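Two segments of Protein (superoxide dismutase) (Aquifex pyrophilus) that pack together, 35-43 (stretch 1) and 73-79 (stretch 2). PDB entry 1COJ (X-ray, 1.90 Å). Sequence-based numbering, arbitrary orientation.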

# COMPACT_ATOMS: atom_id res chain seq x y z
N TYR A 35 7.04 5.64 -18.20
CA TYR A 35 7.81 5.22 -17.03
C TYR A 35 9.27 5.58 -17.23
O TYR A 35 9.96 5.96 -16.28
CB TYR A 35 7.67 3.72 -16.79
CG TYR A 35 6.26 3.28 -16.48
CD1 TYR A 35 5.52 3.91 -15.48
CD2 TYR A 35 5.65 2.25 -17.20
CE1 TYR A 35 4.20 3.53 -15.21
CE2 TYR A 35 4.34 1.87 -16.94
CZ TYR A 35 3.62 2.51 -15.94
OH TYR A 35 2.33 2.13 -15.65
N VAL A 36 9.75 5.46 -18.46
CA VAL A 36 11.14 5.79 -18.78
C VAL A 36 11.36 7.29 -18.56
O VAL A 36 12.32 7.70 -17.89
CB VAL A 36 11.50 5.40 -20.24
CG1 VAL A 36 12.90 5.90 -20.61
CG2 VAL A 36 11.43 3.88 -20.42
N ALA A 37 10.44 8.10 -19.07
CA ALA A 37 10.52 9.55 -18.94
C ALA A 37 10.51 10.00 -17.48
O ALA A 37 11.31 10.84 -17.07
CB ALA A 37 9.39 10.21 -19.71
N LYS A 38 9.59 9.45 -16.69
CA LYS A 38 9.49 9.82 -15.29
C LYS A 38 10.67 9.35 -14.45
O LYS A 38 11.11 10.06 -13.54
CB LYS A 38 8.17 9.33 -14.70
CG LYS A 38 7.01 10.26 -15.02
CD LYS A 38 7.26 11.64 -14.43
CE LYS A 38 6.15 12.59 -14.79
NZ LYS A 38 6.31 13.86 -14.06
N TYR A 39 11.21 8.18 -14.78
CA TYR A 39 12.37 7.66 -14.07
C TYR A 39 13.52 8.65 -14.27
O TYR A 39 14.23 9.00 -13.33
CB TYR A 39 12.77 6.28 -14.60
CG TYR A 39 14.08 5.76 -14.05
CD1 TYR A 39 14.13 5.08 -12.84
CD2 TYR A 39 15.27 5.96 -14.75
CE1 TYR A 39 15.34 4.62 -12.32
CE2 TYR A 39 16.48 5.51 -14.24
CZ TYR A 39 16.51 4.84 -13.03
OH TYR A 39 17.72 4.41 -12.53
N ASN A 40 13.65 9.14 -15.50
CA ASN A 40 14.70 10.09 -15.84
C ASN A 40 14.57 11.40 -15.07
O ASN A 40 15.57 11.95 -14.59
CB ASN A 40 14.74 10.34 -17.35
CG ASN A 40 15.34 9.17 -18.12
OD1 ASN A 40 15.89 8.23 -17.53
ND2 ASN A 40 15.22 9.21 -19.43
N GLU A 41 13.34 11.88 -14.91
CA GLU A 41 13.08 13.11 -14.17
C GLU A 41 13.50 12.93 -12.72
O GLU A 41 14.14 13.80 -12.13
CB GLU A 41 11.59 13.46 -14.22
CG GLU A 41 11.23 14.70 -13.40
CD GLU A 41 9.73 14.99 -13.37
OE1 GLU A 41 9.29 15.70 -12.45
OE2 GLU A 41 9.01 14.52 -14.26
N ILE A 42 13.12 11.79 -12.15
CA ILE A 42 13.45 11.46 -10.77
C ILE A 42 14.97 11.42 -10.59
O ILE A 42 15.49 11.96 -9.61
CB ILE A 42 12.79 10.12 -10.36
CG1 ILE A 42 11.27 10.32 -10.25
CG2 ILE A 42 13.38 9.59 -9.06
CD1 ILE A 42 10.48 9.03 -10.08
N GLN A 43 15.69 10.87 -11.56
CA GLN A 43 17.15 10.79 -11.49
C GLN A 43 17.78 12.18 -11.45
O GLN A 43 18.71 12.42 -10.68
CB GLN A 43 17.74 9.98 -12.65
CG GLN A 43 17.41 8.49 -12.61
CD GLN A 43 17.63 7.87 -11.24
OE1 GLN A 43 16.71 7.34 -10.63
NE2 GLN A 43 18.84 7.97 -10.73
N PHE A 73 8.65 2.69 -8.29
CA PHE A 73 7.46 2.54 -9.11
C PHE A 73 7.80 2.63 -10.59
O PHE A 73 7.45 1.74 -11.38
CB PHE A 73 6.42 3.62 -8.77
CG PHE A 73 5.13 3.49 -9.53
CD1 PHE A 73 4.19 2.53 -9.16
CD2 PHE A 73 4.88 4.30 -10.64
CE1 PHE A 73 3.00 2.38 -9.88
CE2 PHE A 73 3.70 4.16 -11.37
CZ PHE A 73 2.76 3.20 -10.99
N ASN A 74 8.53 3.68 -10.96
CA ASN A 74 8.90 3.89 -12.35
C ASN A 74 9.97 2.95 -12.88
O ASN A 74 9.84 2.44 -14.01
CB ASN A 74 9.26 5.36 -12.58
CG ASN A 74 8.04 6.28 -12.44
OD1 ASN A 74 7.87 6.95 -11.42
ND2 ASN A 74 7.20 6.29 -13.45
N TYR A 75 10.98 2.65 -12.07
CA TYR A 75 12.03 1.75 -12.53
C TYR A 75 11.47 0.36 -12.76
O TYR A 75 11.81 -0.29 -13.75
CB TYR A 75 13.20 1.71 -11.54
CG TYR A 75 14.39 0.94 -12.05
CD1 TYR A 75 15.02 1.30 -13.25
CD2 TYR A 75 14.89 -0.16 -11.36
CE1 TYR A 75 16.11 0.58 -13.74
CE2 TYR A 75 15.98 -0.89 -11.84
CZ TYR A 75 16.58 -0.52 -13.03
OH TYR A 75 17.65 -1.24 -13.51
N MET A 76 10.62 -0.11 -11.85
CA MET A 76 10.01 -1.42 -12.01
C MET A 76 9.07 -1.39 -13.21
O MET A 76 8.95 -2.38 -13.93
CB MET A 76 9.27 -1.85 -10.74
CG MET A 76 10.19 -2.35 -9.63
SD MET A 76 11.05 -3.87 -10.06
CE MET A 76 12.61 -3.26 -10.73
N GLY A 77 8.43 -0.24 -13.42
CA GLY A 77 7.55 -0.08 -14.55
C GLY A 77 8.35 -0.30 -15.83
O GLY A 77 7.89 -1.00 -16.73
N VAL A 78 9.55 0.26 -15.89
CA VAL A 78 10.42 0.08 -17.05
C VAL A 78 10.85 -1.39 -17.22
O VAL A 78 10.54 -2.03 -18.23
CB VAL A 78 11.70 0.97 -16.95
CG1 VAL A 78 12.67 0.66 -18.09
CG2 VAL A 78 11.33 2.44 -16.95
N VAL A 79 11.53 -1.91 -16.20
CA VAL A 79 12.04 -3.27 -16.22
C VAL A 79 11.01 -4.35 -16.51
O VAL A 79 11.21 -5.19 -17.39
CB VAL A 79 12.77 -3.60 -14.88
CG1 VAL A 79 13.15 -5.07 -14.83
CG2 VAL A 79 14.02 -2.74 -14.74

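How do two helices whose touching residues are at least 32 positions apart in sequence come to share a face, and where does stretch 2 first meet stretch 1? The helices run roughly antiparallel, at 143° between their N-to-C directions, and their axes approach to 8.3 Å, close enough for side chains to interlock. No hydrogen bond links the two stretches; shape and apolar contact do the work, burying 467 Å² in total. At the start of stretch 2, the CA-to-CB bond of Phe-73 points sideways, but its t rotamer brings the ring nearer the partner helix, where Phe-73 CE2 lies 3.9 Å from Tyr-35 CE1. A large apolar ring suits this buried spot because it touches the tyrosine carbons without needing a polar partner.

What makes Asn-74 the centre of the contact? Its CA-to-CB bond points toward stretch 1, and its side chain fits as a knob among Tyr-35, Lys-38, Tyr-39 and Ile-42. It is short and compact, so the helices can stay close here: Asn-74 CA and Tyr-35 CA are just 5.0 Å apart. What stretch 1 offers its terminal group is largely carbon, including Lys-38 CB and Ile-42 CD1, and the edge of the Tyr-35 ring also borders it. The backbone of Tyr-39 packs against its base, with Tyr-39 N 4.1 Å from Asn-74 CB. Lys-38 contributes the root of its side chain and then leads away from the contact; Lys-38 NZ donates to Glu-41 OE2 at 2.8 Å, as part of a salt bridge, and is also hydrogen-bonded elsewhere in the structure.

How does Tyr-75 take part when its CA-to-CB bond points only sideways? Its ring reaches that of Tyr-39, with Tyr-75 CD1 3.5 Å from Tyr-39 CE1. The ring centroids are 5.2 Å apart and the planes are inclined by 33°, an oblique arrangement. Both residues use the t rotamer, and their aromatic carbons meet one another. The hydroxyl of Tyr-75 is hydrogen-bonded elsewhere in the structure, so it is satisfied. Met-76, next along, points away and makes no contact with stretch 1.

Why is there a glycine at the next position facing stretch 1? The ring of Tyr-35 lies directly against the backbone of Gly-77, whose CA sits over one ring face, 4.3 Å from the centroid of the Tyr-35 ring, in a CH-pi contact. An ideal CB on Gly-77 would fall 2.8 Å from Tyr-35 CG, a clash, so the absence of a side chain gives the ring its room. Tyr-35 thus becomes the reciprocal knob, seated among Phe-73, Asn-74, Gly-77 and Val-78. Val-78 completes the socket: its CG2 lies 3.9 Å from Tyr-35 CB and 3.8 Å from Val-36 CG2, a compact branched side chain filling the space beside the helix backbone. Val-79 is out of reach, and the contact within these stretches ends with Val-78.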